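Local coordinates for protein S12 family peptidase (Streptomyces sp. 82F2, PDB 3WWX) that acts as a D-stereospecific amidohydrolase and, as a member of serine peptidase family S12, probably hydrolyses amide bonds by way of an acyl-enzyme, at residues P198-A203 and N230-G235; S110-P115 and Y158-F163; L190-T195 and L247-R252; E128-T133 and V226-P231; T61-L66 and M168-V173. All blocks are in the same frame, centred on the assembly; numbering follows the deposited sequence.

Contacts 1 and 4 form one continuous patch, with centres about 7 Å apart, because both use N230 and P231. S202 CB of contact 1 also packs on L229 O of contact 4 at 3.3 Å. Contact 2 joins this patch through Y111, whose OH lies 2.7 Å from I233 O in a probable hydrogen bond. These three lie nearest the bound octane 1,8-diamine: the side chains of V226, T112 and P231 are about 7, 8 and 12 Å from it. Contact 3 packs a loop on helix 244-255 and contact 5 pairs two helices; they touch through F250 CZ and T61 OG1, 3.8 Å apart. Contacts 2 and 5 share helix 160-174.

Contact 1 of 5, residues P198-A203 and N230-G235; sequences PGTRSA and NPSIAG
OD1 of N230, lying 3.4 Å from CA of T200, is gripped by two donors of S232. S232 N meets N230 OD1 in the plane of the carbonyl at 3.0 Å and makes an Asx turn. S232 OG donates to N230 OD1 from above that plane, at 2.7 Å. OG is also bonded to W134 N. The first torsion of N230 sets its CG anti to the backbone N (chi1 -174°). The N230 and T200 side chains lie side by side, pointing the same way, and T200 CB is 3.6 Å from N230 ND2. No hydrogen bond crosses between the two segments. The rest is packing around P231. P231 CD is 3.0 Å from R201 O, a very close approach of a carbonyl to a ring carbon next to nitrogen. G199 O comes near P231 CD at 3.5 Å. The P198 ring meets that of P231 obliquely, CG to CG at 3.6 Å. Residues 198-201 form a type II' turn, with positive phi at G199 (74°), and the turn presents the carbonyls of G199 and R201 to P231. G199 N is tied to E239 OE1. The polar grip on OD1 thus lies within 230-235 and helps fix the rotation of the amide, with the bonds of ND2 to Y131 O and T133 OG1, while 198-203 meets the amide and the proline ring by van der Waals contact.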
# COMPACT_ATOMS: atom_id res chain seq x y z
N PRO A 198 -9.94 9.16 -1.37
CA PRO A 198 -11.22 9.39 -2.04
C PRO A 198 -12.48 8.91 -1.31
O PRO A 198 -13.58 9.36 -1.61
CB PRO A 198 -11.06 8.63 -3.37
CG PRO A 198 -10.03 7.59 -3.08
CD PRO A 198 -9.07 8.23 -2.12
N GLY A 199 -12.34 7.99 -0.36
CA GLY A 199 -13.51 7.52 0.38
C GLY A 199 -14.34 6.60 -0.48
O GLY A 199 -13.90 5.49 -0.81
N THR A 200 -15.55 7.02 -0.83
CA THR A 200 -16.37 6.24 -1.76
C THR A 200 -16.39 6.82 -3.17
O THR A 200 -17.06 6.30 -4.07
CB THR A 200 -17.78 6.10 -1.25
OG1 THR A 200 -18.25 7.41 -1.07
CG2 THR A 200 -17.82 5.41 0.09
N ARG A 201 -15.66 7.91 -3.38
CA ARG A 201 -15.65 8.55 -4.70
C ARG A 201 -14.94 7.69 -5.74
O ARG A 201 -13.84 7.19 -5.48
CB ARG A 201 -14.95 9.90 -4.62
CG ARG A 201 -15.68 10.91 -3.76
CD ARG A 201 -15.20 12.33 -3.97
NE ARG A 201 -13.75 12.48 -4.01
CZ ARG A 201 -12.98 12.72 -2.95
NH1 ARG A 201 -13.52 12.80 -1.74
NH2 ARG A 201 -11.66 12.84 -3.13
N SER A 202 -15.56 7.55 -6.91
CA SER A 202 -15.07 6.62 -7.92
C SER A 202 -14.27 7.26 -9.06
O SER A 202 -13.61 6.55 -9.80
CB SER A 202 -16.23 5.82 -8.53
OG SER A 202 -17.06 6.66 -9.34
N ALA A 203 -14.34 8.57 -9.20
CA ALA A 203 -13.70 9.24 -10.33
C ALA A 203 -12.20 9.33 -10.15
O ALA A 203 -11.69 9.29 -9.02
CB ALA A 203 -14.28 10.63 -10.55
N ASN A 230 -15.46 2.22 -6.61
CA ASN A 230 -15.62 2.71 -5.25
C ASN A 230 -14.48 2.15 -4.39
O ASN A 230 -14.41 0.94 -4.17
CB ASN A 230 -16.97 2.25 -4.71
CG ASN A 230 -17.30 2.82 -3.34
OD1 ASN A 230 -16.43 2.95 -2.46
ND2 ASN A 230 -18.58 3.14 -3.14
N PRO A 231 -13.56 3.02 -3.92
CA PRO A 231 -12.35 2.53 -3.25
C PRO A 231 -12.57 2.01 -1.83
O PRO A 231 -11.58 1.59 -1.20
CB PRO A 231 -11.44 3.76 -3.20
CG PRO A 231 -12.05 4.76 -4.06
CD PRO A 231 -13.49 4.47 -4.16
N SER A 232 -13.82 2.03 -1.35
CA SER A 232 -14.09 1.49 -0.02
C SER A 232 -13.83 -0.01 0.07
O SER A 232 -13.77 -0.54 1.18
CB SER A 232 -15.51 1.85 0.42
OG SER A 232 -16.48 1.20 -0.38
N ILE A 233 -13.68 -0.71 -1.05
CA ILE A 233 -13.22 -2.09 -1.00
C ILE A 233 -11.86 -2.21 -0.31
O ILE A 233 -11.53 -3.28 0.21
CB ILE A 233 -13.09 -2.72 -2.39
CG1 ILE A 233 -12.25 -1.87 -3.32
CG2 ILE A 233 -14.48 -3.01 -2.99
CD1 ILE A 233 -11.78 -2.60 -4.60
N ALA A 234 -11.09 -1.13 -0.30
CA ALA A 234 -9.74 -1.10 0.26
C ALA A 234 -9.64 -0.24 1.53
O ALA A 234 -8.98 -0.62 2.51
CB ALA A 234 -8.76 -0.61 -0.82
N GLY A 235 -10.24 0.94 1.52
CA GLY A 235 -10.13 1.85 2.63
C GLY A 235 -8.69 2.04 3.10
O GLY A 235 -7.79 2.29 2.29

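Contact 2 of 5, residues S110-P115 and Y158-F163; sequences SYTEDP and YSNTNF
N160 meets the Y111 ring and the T112 side chain, crossing each at about a right angle. The amide of N160 and the ring of Y111 are turned 61° apart, and Y111 CE1 lies 3.6 Å from N160 CB. ND2 of N160 donates to T112 OG1 at 2.9 Å, with OG1 almost in the amide plane. T161 OG1 sits at the edge of the Y111 ring and accepts from Y111 N at 2.9 Å; it is also bonded to Y109 O. S110 OG, anti to its own backbone N (chi1 -171°), accepts from N160 N at 3.0 Å. S110 OG also bonds to T112 OG1 and to a water at 2.7 Å. S159, at the N-cap of helix 160-174, has its OG bonded to I108 O and only weakly to T161 N. Y158 OH and N160 OD1 both bond K56 NZ. Y158-S159-N160 matches the YxN motif of the serine beta-lactamase fold, placed at the start of a helix and consistent with an active-site role.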
# COMPACT_ATOMS: atom_id res chain seq x y z
N SER A 110 -7.66 -12.53 5.82
CA SER A 110 -7.73 -11.41 4.88
C SER A 110 -9.05 -11.42 4.10
O SER A 110 -9.33 -12.34 3.33
CB SER A 110 -6.55 -11.49 3.91
OG SER A 110 -6.50 -10.30 3.15
N TYR A 111 -9.87 -10.39 4.29
CA TYR A 111 -11.24 -10.40 3.75
C TYR A 111 -11.23 -10.48 2.23
O TYR A 111 -12.21 -10.93 1.64
CB TYR A 111 -12.05 -9.17 4.20
CG TYR A 111 -11.51 -7.86 3.65
CD1 TYR A 111 -10.56 -7.14 4.34
CD2 TYR A 111 -11.96 -7.35 2.43
CE1 TYR A 111 -10.05 -5.95 3.85
CE2 TYR A 111 -11.43 -6.15 1.93
CZ TYR A 111 -10.50 -5.47 2.65
OH TYR A 111 -9.97 -4.28 2.19
N THR A 112 -10.16 -10.03 1.60
CA THR A 112 -10.11 -10.02 0.14
C THR A 112 -9.99 -11.43 -0.43
O THR A 112 -10.17 -11.62 -1.63
CB THR A 112 -8.92 -9.17 -0.37
OG1 THR A 112 -7.72 -9.57 0.29
CG2 THR A 112 -9.17 -7.70 -0.07
N GLU A 113 -9.70 -12.40 0.43
CA GLU A 113 -9.64 -13.81 0.03
C GLU A 113 -10.96 -14.56 0.23
O GLU A 113 -11.09 -15.70 -0.20
CB GLU A 113 -8.53 -14.51 0.79
CG GLU A 113 -7.15 -13.90 0.57
CD GLU A 113 -6.76 -13.85 -0.89
OE1 GLU A 113 -6.90 -14.88 -1.58
OE2 GLU A 113 -6.34 -12.77 -1.35
N ASP A 114 -11.94 -13.92 0.84
CA ASP A 114 -13.23 -14.58 1.04
C ASP A 114 -13.83 -14.90 -0.32
O ASP A 114 -13.87 -14.03 -1.18
CB ASP A 114 -14.16 -13.68 1.82
CG ASP A 114 -15.55 -14.23 1.86
OD1 ASP A 114 -15.80 -15.15 2.67
OD2 ASP A 114 -16.39 -13.74 1.07
N PRO A 115 -14.32 -16.14 -0.54
CA PRO A 115 -14.81 -16.48 -1.88
C PRO A 115 -15.94 -15.60 -2.39
O PRO A 115 -15.92 -15.22 -3.57
CB PRO A 115 -15.23 -17.95 -1.72
CG PRO A 115 -14.30 -18.46 -0.66
CD PRO A 115 -14.18 -17.32 0.32
N TYR A 158 0.27 -11.66 4.82
CA TYR A 158 -0.27 -10.37 4.44
C TYR A 158 -1.78 -10.42 4.45
O TYR A 158 -2.38 -11.24 3.75
CB TYR A 158 0.23 -10.04 3.05
CG TYR A 158 0.02 -8.61 2.63
CD1 TYR A 158 -1.18 -8.20 2.10
CD2 TYR A 158 1.04 -7.69 2.75
CE1 TYR A 158 -1.36 -6.88 1.68
CE2 TYR A 158 0.87 -6.38 2.34
CZ TYR A 158 -0.32 -5.99 1.80
OH TYR A 158 -0.51 -4.71 1.37
N SER A 159 -2.40 -9.53 5.22
CA SER A 159 -3.85 -9.51 5.35
C SER A 159 -4.40 -8.09 5.32
O SER A 159 -4.00 -7.23 6.11
CB SER A 159 -4.29 -10.18 6.66
OG SER A 159 -5.68 -9.99 6.84
N ASN A 160 -5.31 -7.85 4.38
CA ASN A 160 -5.87 -6.52 4.23
C ASN A 160 -6.75 -6.17 5.42
O ASN A 160 -6.90 -4.99 5.75
CB ASN A 160 -6.61 -6.45 2.90
CG ASN A 160 -5.66 -6.48 1.74
OD1 ASN A 160 -4.74 -5.66 1.69
ND2 ASN A 160 -5.79 -7.45 0.86
N THR A 161 -7.32 -7.17 6.09
CA THR A 161 -8.15 -6.91 7.26
C THR A 161 -7.35 -6.20 8.33
O THR A 161 -7.88 -5.37 9.08
CB THR A 161 -8.71 -8.21 7.85
OG1 THR A 161 -9.18 -9.03 6.77
CG2 THR A 161 -9.87 -7.91 8.79
N ASN A 162 -6.06 -6.50 8.40
CA ASN A 162 -5.22 -5.87 9.42
C ASN A 162 -5.25 -4.37 9.32
O ASN A 162 -5.29 -3.71 10.36
CB ASN A 162 -3.79 -6.35 9.30
CG ASN A 162 -3.60 -7.74 9.86
OD1 ASN A 162 -4.27 -8.11 10.82
ND2 ASN A 162 -2.69 -8.49 9.29
N PHE A 163 -5.25 -3.83 8.11
CA PHE A 163 -5.20 -2.37 7.95
C PHE A 163 -6.57 -1.72 7.93
O PHE A 163 -6.68 -0.56 8.30
CB PHE A 163 -4.31 -1.97 6.79
CG PHE A 163 -2.85 -1.96 7.18
CD1 PHE A 163 -2.17 -3.15 7.39
CD2 PHE A 163 -2.18 -0.77 7.38
CE1 PHE A 163 -0.86 -3.17 7.80
CE2 PHE A 163 -0.85 -0.79 7.79
CZ PHE A 163 -0.19 -1.98 8.00
O HOH W 1 -4.71 -11.14 1.26

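Contact 3 of 5, residues L190-T195 and L247-R252; sequences LKLRAT and LQTFYR
L192 CD2 and T249 CG2 make the shortest approach, at 3.7 Å, where a buried leucine meets a partly exposed threonine. The two side chains slide past each other in opposite directions. A chi1 of -59° sets T249 OG1 beside the backbone N and so CG2 anti to it, which turns the methyl to the leucine and leaves OG1 to bond R245 O. L190 points at the helix and sets CD1 3.9 Å from F250 CA. L190 CD1 lies at the edge of the F250 ring, 4.2 Å from F250 CD1. L192 and F250 form the buried part. There L192 CD1 reaches F250 CB at a longer 4.3 Å, F250 stacks its ring on F58, and L192 also touches I187.

The outer side is looser. T249 CG2 is 4.1 Å from L190 O, and both residues are partly exposed. No hydrogen bond crosses, and apolar packing joins the segments. Next along the chain, T195 OG1 and A194 N both bond D246 OD2 of helix 244-255, which ties A194 and T195 to that helix.

The loop begins as a helix end. K191, with positive phi (58°), is the C-prime residue of a Schellman motif, and L192 N bonds I187 O. L192 centres an inverse gamma turn, and a type I turn runs from L192 to T195. The arrangement is that of a Schellman-capped helix end packed against a neighbouring helix.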
# COMPACT_ATOMS: atom_id res chain seq x y z
N LEU A 190 3.10 18.00 4.12
CA LEU A 190 4.07 17.72 3.06
C LEU A 190 3.68 18.33 1.73
O LEU A 190 4.40 18.17 0.75
CB LEU A 190 4.27 16.21 2.88
CG LEU A 190 4.94 15.41 3.99
CD1 LEU A 190 5.12 13.97 3.59
CD2 LEU A 190 6.26 16.01 4.39
N LYS A 191 2.54 19.02 1.69
CA LYS A 191 2.07 19.69 0.48
C LYS A 191 1.92 18.70 -0.67
O LYS A 191 2.37 18.95 -1.79
CB LYS A 191 3.02 20.84 0.10
CG LYS A 191 3.20 21.87 1.23
CD LYS A 191 4.20 22.96 0.82
CE LYS A 191 4.50 23.93 1.95
NZ LYS A 191 3.27 24.66 2.38
N LEU A 192 1.29 17.56 -0.39
CA LEU A 192 1.07 16.51 -1.40
C LEU A 192 -0.18 16.80 -2.23
O LEU A 192 -1.26 16.22 -2.01
CB LEU A 192 0.95 15.14 -0.74
CG LEU A 192 2.10 14.75 0.18
CD1 LEU A 192 1.91 13.33 0.65
CD2 LEU A 192 3.46 14.88 -0.52
N ARG A 193 -0.00 17.71 -3.19
CA ARG A 193 -1.11 18.29 -3.92
C ARG A 193 -1.77 17.34 -4.92
O ARG A 193 -2.82 17.66 -5.45
CB ARG A 193 -0.63 19.56 -4.63
CG ARG A 193 -0.35 20.69 -3.65
CD ARG A 193 0.37 21.87 -4.28
NE ARG A 193 1.20 22.55 -3.28
CZ ARG A 193 1.79 23.72 -3.46
NH1 ARG A 193 1.65 24.39 -4.60
NH2 ARG A 193 2.53 24.24 -2.48
N ALA A 194 -1.15 16.18 -5.18
CA ALA A 194 -1.71 15.20 -6.11
C ALA A 194 -2.22 13.96 -5.36
O ALA A 194 -2.54 12.95 -5.99
CB ALA A 194 -0.66 14.78 -7.13
N THR A 195 -2.30 14.05 -4.04
CA THR A 195 -2.60 12.89 -3.19
C THR A 195 -3.93 13.06 -2.48
O THR A 195 -4.17 14.09 -1.83
CB THR A 195 -1.48 12.70 -2.16
OG1 THR A 195 -0.24 12.52 -2.87
CG2 THR A 195 -1.70 11.45 -1.34
N LEU A 247 4.55 10.49 -4.10
CA LEU A 247 4.94 9.27 -3.39
C LEU A 247 6.39 9.33 -2.94
O LEU A 247 6.73 8.88 -1.85
CB LEU A 247 4.67 8.01 -4.21
CG LEU A 247 3.20 7.62 -4.34
CD1 LEU A 247 3.11 6.40 -5.24
CD2 LEU A 247 2.54 7.35 -3.00
N GLN A 248 7.24 9.89 -3.80
CA GLN A 248 8.64 10.09 -3.41
C GLN A 248 8.75 11.08 -2.26
O GLN A 248 9.47 10.85 -1.29
CB GLN A 248 9.48 10.58 -4.58
CG GLN A 248 9.66 9.58 -5.68
CD GLN A 248 10.49 10.19 -6.76
OE1 GLN A 248 11.72 10.24 -6.67
NE2 GLN A 248 9.83 10.76 -7.75
N THR A 249 8.04 12.20 -2.35
CA THR A 249 8.08 13.19 -1.27
C THR A 249 7.75 12.55 0.08
O THR A 249 8.42 12.76 1.11
CB THR A 249 7.11 14.33 -1.56
OG1 THR A 249 7.47 14.92 -2.82
CG2 THR A 249 7.13 15.38 -0.45
N PHE A 250 6.72 11.72 0.07
CA PHE A 250 6.28 11.04 1.28
C PHE A 250 7.32 10.05 1.80
O PHE A 250 7.74 10.14 2.96
CB PHE A 250 4.95 10.32 1.04
CG PHE A 250 4.57 9.38 2.18
CD1 PHE A 250 4.27 9.88 3.44
CD2 PHE A 250 4.53 8.00 1.98
CE1 PHE A 250 3.94 9.03 4.47
CE2 PHE A 250 4.19 7.15 3.02
CZ PHE A 250 3.90 7.67 4.27
N TYR A 251 7.78 9.12 0.96
CA TYR A 251 8.71 8.11 1.46
C TYR A 251 10.06 8.71 1.85
O TYR A 251 10.67 8.27 2.83
CB TYR A 251 8.86 6.94 0.47
CG TYR A 251 7.71 5.94 0.56
CD1 TYR A 251 7.72 4.93 1.51
CD2 TYR A 251 6.65 6.01 -0.31
CE1 TYR A 251 6.67 4.02 1.60
CE2 TYR A 251 5.58 5.12 -0.21
CZ TYR A 251 5.62 4.13 0.74
OH TYR A 251 4.55 3.27 0.80
N ARG A 252 10.52 9.72 1.13
CA ARG A 252 11.75 10.42 1.52
C ARG A 252 11.57 11.06 2.89
O ARG A 252 12.40 10.85 3.79
CB ARG A 252 12.13 11.49 0.50
CG ARG A 252 12.53 10.95 -0.88
CD ARG A 252 12.74 12.08 -1.90
NE ARG A 252 14.02 12.75 -1.67
CZ ARG A 252 15.17 12.37 -2.21
NH1 ARG A 252 15.22 11.37 -3.07
NH2 ARG A 252 16.27 13.03 -1.88

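Contact 4 of 5, residues E128-T133 and V226-P231; sequences EHRYDT and VSTLNP
R130 and N230 join the parts 130-133 and 226-230, which run nearly parallel, 7° apart in direction, through N230 N to R130 O at 2.8 Å and almost straight (175°). A water also links R130 O to N230 O. R130 grips T228 O side-on with NE and NH2, T228 O lying in the guanidinium plane, at 3.1 Å for NE and 2.9 Å for NH2. NH2 also bonds D225 O. R130 CG lies over the centre of one face of the Y131 ring, 3.4 Å above the ring plane. Y131 OH reaches T228 OG1 at 2.6 Å; OG1 lies at the ring edge. At the other end, N230 ND2 donates to Y131 O, which it meets from above the carbonyl plane at 3.0 Å. N230 ND2 also donates to T133 OG1 at 3.0 Å. Together with the S232 bonds to OD1, these hold both ends of the amide. R130 links to the 226-230 chain by bonding the carbonyls of T228 and D225, which would be expected to stabilise its charge.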
# COMPACT_ATOMS: atom_id res chain seq x y z
N GLU A 128 -20.69 -5.55 -12.00
CA GLU A 128 -21.92 -5.26 -11.28
C GLU A 128 -21.68 -4.48 -9.96
O GLU A 128 -22.42 -3.56 -9.64
CB GLU A 128 -22.62 -6.59 -10.97
CG GLU A 128 -23.88 -6.46 -10.16
CD GLU A 128 -24.72 -7.75 -10.16
OE1 GLU A 128 -25.75 -7.75 -9.46
OE2 GLU A 128 -24.36 -8.72 -10.84
N HIS A 129 -20.63 -4.85 -9.23
CA HIS A 129 -20.45 -4.39 -7.85
C HIS A 129 -19.41 -3.30 -7.64
O HIS A 129 -19.22 -2.84 -6.52
CB HIS A 129 -20.14 -5.60 -6.96
CG HIS A 129 -21.28 -6.57 -6.89
ND1 HIS A 129 -22.43 -6.32 -6.19
CD2 HIS A 129 -21.44 -7.79 -7.46
CE1 HIS A 129 -23.26 -7.34 -6.32
NE2 HIS A 129 -22.68 -8.25 -7.09
N ARG A 130 -18.78 -2.84 -8.72
CA ARG A 130 -17.65 -1.92 -8.62
C ARG A 130 -17.93 -0.65 -7.85
O ARG A 130 -16.98 -0.08 -7.31
CB ARG A 130 -17.15 -1.53 -10.01
CG ARG A 130 -18.19 -0.77 -10.83
CD ARG A 130 -17.94 -0.83 -12.31
NE ARG A 130 -16.70 -0.16 -12.69
CZ ARG A 130 -16.08 -0.32 -13.85
NH1 ARG A 130 -16.61 -1.13 -14.76
NH2 ARG A 130 -14.94 0.32 -14.11
N TYR A 131 -19.18 -0.18 -7.81
CA TYR A 131 -19.50 1.07 -7.14
C TYR A 131 -20.14 0.88 -5.77
O TYR A 131 -20.51 1.87 -5.12
CB TYR A 131 -20.36 1.97 -8.04
CG TYR A 131 -19.69 2.27 -9.36
CD1 TYR A 131 -18.43 2.86 -9.41
CD2 TYR A 131 -20.30 1.99 -10.56
CE1 TYR A 131 -17.81 3.15 -10.59
CE2 TYR A 131 -19.68 2.28 -11.76
CZ TYR A 131 -18.43 2.83 -11.77
OH TYR A 131 -17.80 3.10 -12.95
N ASP A 132 -20.26 -0.36 -5.32
CA ASP A 132 -20.86 -0.66 -4.01
C ASP A 132 -20.00 -0.09 -2.88
O ASP A 132 -18.75 -0.08 -2.96
CB ASP A 132 -20.99 -2.16 -3.80
CG ASP A 132 -22.03 -2.81 -4.69
OD1 ASP A 132 -22.67 -2.14 -5.52
OD2 ASP A 132 -22.15 -4.04 -4.56
N THR A 133 -20.67 0.41 -1.85
CA THR A 133 -20.00 0.92 -0.67
C THR A 133 -19.85 -0.15 0.38
O THR A 133 -20.83 -0.81 0.76
CB THR A 133 -20.75 2.12 -0.08
OG1 THR A 133 -20.67 3.21 -1.00
CG2 THR A 133 -20.14 2.55 1.25
N VAL A 226 -11.08 -0.44 -15.95
CA VAL A 226 -11.45 -0.46 -14.55
C VAL A 226 -11.06 0.84 -13.84
O VAL A 226 -10.90 0.87 -12.62
CB VAL A 226 -10.87 -1.70 -13.81
CG1 VAL A 226 -11.39 -2.96 -14.41
CG2 VAL A 226 -9.35 -1.70 -13.82
N SER A 227 -10.95 1.91 -14.61
CA SER A 227 -10.50 3.18 -14.05
C SER A 227 -11.35 3.62 -12.87
O SER A 227 -10.81 4.07 -11.85
CB SER A 227 -10.48 4.27 -15.13
OG SER A 227 -9.69 3.88 -16.25
N THR A 228 -12.66 3.52 -13.02
CA THR A 228 -13.58 3.97 -11.98
C THR A 228 -14.10 2.82 -11.13
O THR A 228 -14.53 1.79 -11.63
CB THR A 228 -14.77 4.73 -12.59
OG1 THR A 228 -15.44 3.89 -13.53
CG2 THR A 228 -14.29 5.98 -13.28
N LEU A 229 -14.04 3.02 -9.82
CA LEU A 229 -14.51 2.04 -8.83
C LEU A 229 -14.62 2.77 -7.49
O LEU A 229 -13.97 3.78 -7.27
CB LEU A 229 -13.53 0.84 -8.72
CG LEU A 229 -12.07 1.13 -8.35
CD1 LEU A 229 -11.85 1.24 -6.83
CD2 LEU A 229 -11.17 0.06 -8.93
N ASN A 230 -15.46 2.22 -6.61
CA ASN A 230 -15.62 2.71 -5.25
C ASN A 230 -14.48 2.15 -4.39
O ASN A 230 -14.41 0.94 -4.17
CB ASN A 230 -16.97 2.25 -4.71
CG ASN A 230 -17.30 2.82 -3.34
OD1 ASN A 230 -16.43 2.95 -2.46
ND2 ASN A 230 -18.58 3.14 -3.14
N PRO A 231 -13.56 3.02 -3.92
CA PRO A 231 -12.35 2.53 -3.25
C PRO A 231 -12.57 2.01 -1.83
O PRO A 231 -11.58 1.59 -1.20
CB PRO A 231 -11.44 3.76 -3.20
CG PRO A 231 -12.05 4.76 -4.06
CD PRO A 231 -13.49 4.47 -4.16
O HOH W 2 -15.20 -1.37 -5.74

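Contact 5 of 5, residues T61-L66 and M168-V173; sequences TVLLQL and MVIEKV
L63 and I170 meet without any flat group: no ring or amide takes part across this contact, and every touching side chain is aliphatic. The closest approach is L63 CG to I170 CG1, 3.6 Å. The two side chains cross obliquely. L63 CD2 also rests on I170 CG1 and reaches V169 CG1 at 3.9 Å, where L63 crosses V169 at about a right angle.

V62 also meets I170, crossing it at about a right angle. V62 CG1 is 3.8 Å from I170 CD1 and 3.9 Å from I170 CG2. I170 therefore packs against both V62 and L63. Further along, L66 and V173 reach tip to tip, with L66 CD1 3.9 Å from V173 CG1. CG1 of V173 is anti to its backbone N (chi1 174°), which directs this methyl at the leucine. L66 CD1 lies at a looser 4.4 Å from I170 CG2.

The helical segments approach to 10.3 Å between axes and cross at 36°, in the same general direction. Helix 178-187 flanks the interface: A181 touches V62, R185 touches L66 and Y178 touches I170. Elsewhere on helix 55-68, T61 packs on F250 and L254 of helix 244-255 and on M268 of helix 262-268. The pair of helices thus belongs to a larger helical cluster.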
# COMPACT_ATOMS: atom_id res chain seq x y z
N THR A 61 1.85 5.23 9.57
CA THR A 61 2.49 6.47 10.01
C THR A 61 1.59 7.22 10.99
O THR A 61 2.05 7.70 12.01
CB THR A 61 2.83 7.37 8.81
OG1 THR A 61 3.79 6.71 7.98
CG2 THR A 61 3.45 8.70 9.26
N VAL A 62 0.30 7.28 10.70
CA VAL A 62 -0.62 7.96 11.61
C VAL A 62 -0.62 7.29 12.97
O VAL A 62 -0.56 7.96 14.00
CB VAL A 62 -2.04 8.00 11.03
CG1 VAL A 62 -3.05 8.47 12.08
CG2 VAL A 62 -2.07 8.89 9.81
N LEU A 63 -0.70 5.96 13.01
CA LEU A 63 -0.73 5.27 14.30
C LEU A 63 0.56 5.46 15.06
O LEU A 63 0.54 5.56 16.28
CB LEU A 63 -1.03 3.79 14.12
CG LEU A 63 -2.52 3.56 13.96
CD1 LEU A 63 -2.76 2.21 13.33
CD2 LEU A 63 -3.24 3.66 15.31
N LEU A 64 1.68 5.50 14.36
CA LEU A 64 2.95 5.77 15.04
C LEU A 64 3.03 7.19 15.59
O LEU A 64 3.58 7.40 16.67
CB LEU A 64 4.12 5.43 14.10
CG LEU A 64 4.35 3.92 13.97
CD1 LEU A 64 5.07 3.58 12.67
CD2 LEU A 64 5.15 3.40 15.17
N GLN A 65 2.47 8.16 14.88
CA GLN A 65 2.36 9.50 15.43
C GLN A 65 1.48 9.51 16.67
O GLN A 65 1.82 10.14 17.67
CB GLN A 65 1.82 10.49 14.41
CG GLN A 65 2.77 10.80 13.26
CD GLN A 65 2.31 11.99 12.46
OE1 GLN A 65 1.17 12.44 12.59
NE2 GLN A 65 3.20 12.53 11.64
N LEU A 66 0.34 8.83 16.61
CA LEU A 66 -0.56 8.82 17.77
C LEU A 66 0.12 8.20 18.98
O LEU A 66 -0.07 8.66 20.11
CB LEU A 66 -1.88 8.11 17.43
CG LEU A 66 -2.75 8.79 16.38
CD1 LEU A 66 -3.85 7.84 15.94
CD2 LEU A 66 -3.33 10.11 16.92
N MET A 168 -9.78 1.59 11.80
CA MET A 168 -10.81 1.68 12.83
C MET A 168 -10.20 2.13 14.17
O MET A 168 -10.84 2.89 14.91
CB MET A 168 -11.54 0.35 12.96
CG MET A 168 -12.38 0.04 11.76
SD MET A 168 -12.97 -1.67 11.68
CE MET A 168 -14.08 -1.69 13.05
N VAL A 169 -8.98 1.69 14.46
CA VAL A 169 -8.30 2.10 15.70
C VAL A 169 -8.03 3.60 15.64
O VAL A 169 -8.23 4.32 16.62
CB VAL A 169 -7.01 1.31 15.93
CG1 VAL A 169 -6.22 1.88 17.11
CG2 VAL A 169 -7.31 -0.16 16.13
N ILE A 170 -7.57 4.08 14.48
CA ILE A 170 -7.30 5.51 14.30
C ILE A 170 -8.57 6.30 14.58
O ILE A 170 -8.53 7.32 15.29
CB ILE A 170 -6.77 5.84 12.89
CG1 ILE A 170 -5.37 5.27 12.69
CG2 ILE A 170 -6.75 7.36 12.67
CD1 ILE A 170 -4.90 5.31 11.20
N GLU A 171 -9.69 5.84 14.05
CA GLU A 171 -10.95 6.52 14.25
C GLU A 171 -11.31 6.55 15.75
O GLU A 171 -11.83 7.56 16.23
CB GLU A 171 -12.08 5.92 13.41
CG GLU A 171 -13.37 6.71 13.58
CD GLU A 171 -14.47 6.39 12.59
OE1 GLU A 171 -15.64 6.60 12.96
OE2 GLU A 171 -14.19 5.97 11.45
N LYS A 172 -11.06 5.46 16.47
CA LYS A 172 -11.41 5.41 17.90
C LYS A 172 -10.52 6.37 18.69
O LYS A 172 -11.00 7.10 19.56
CB LYS A 172 -11.25 3.99 18.44
CG LYS A 172 -11.72 3.79 19.88
CD LYS A 172 -13.21 4.09 20.08
CE LYS A 172 -14.14 3.30 19.15
NZ LYS A 172 -14.32 1.87 19.55
N VAL A 173 -9.22 6.38 18.39
CA VAL A 173 -8.29 7.27 19.08
C VAL A 173 -8.60 8.74 18.83
O VAL A 173 -8.58 9.56 19.76
CB VAL A 173 -6.81 6.97 18.70
CG1 VAL A 173 -5.86 7.99 19.32
CG2 VAL A 173 -6.42 5.57 19.11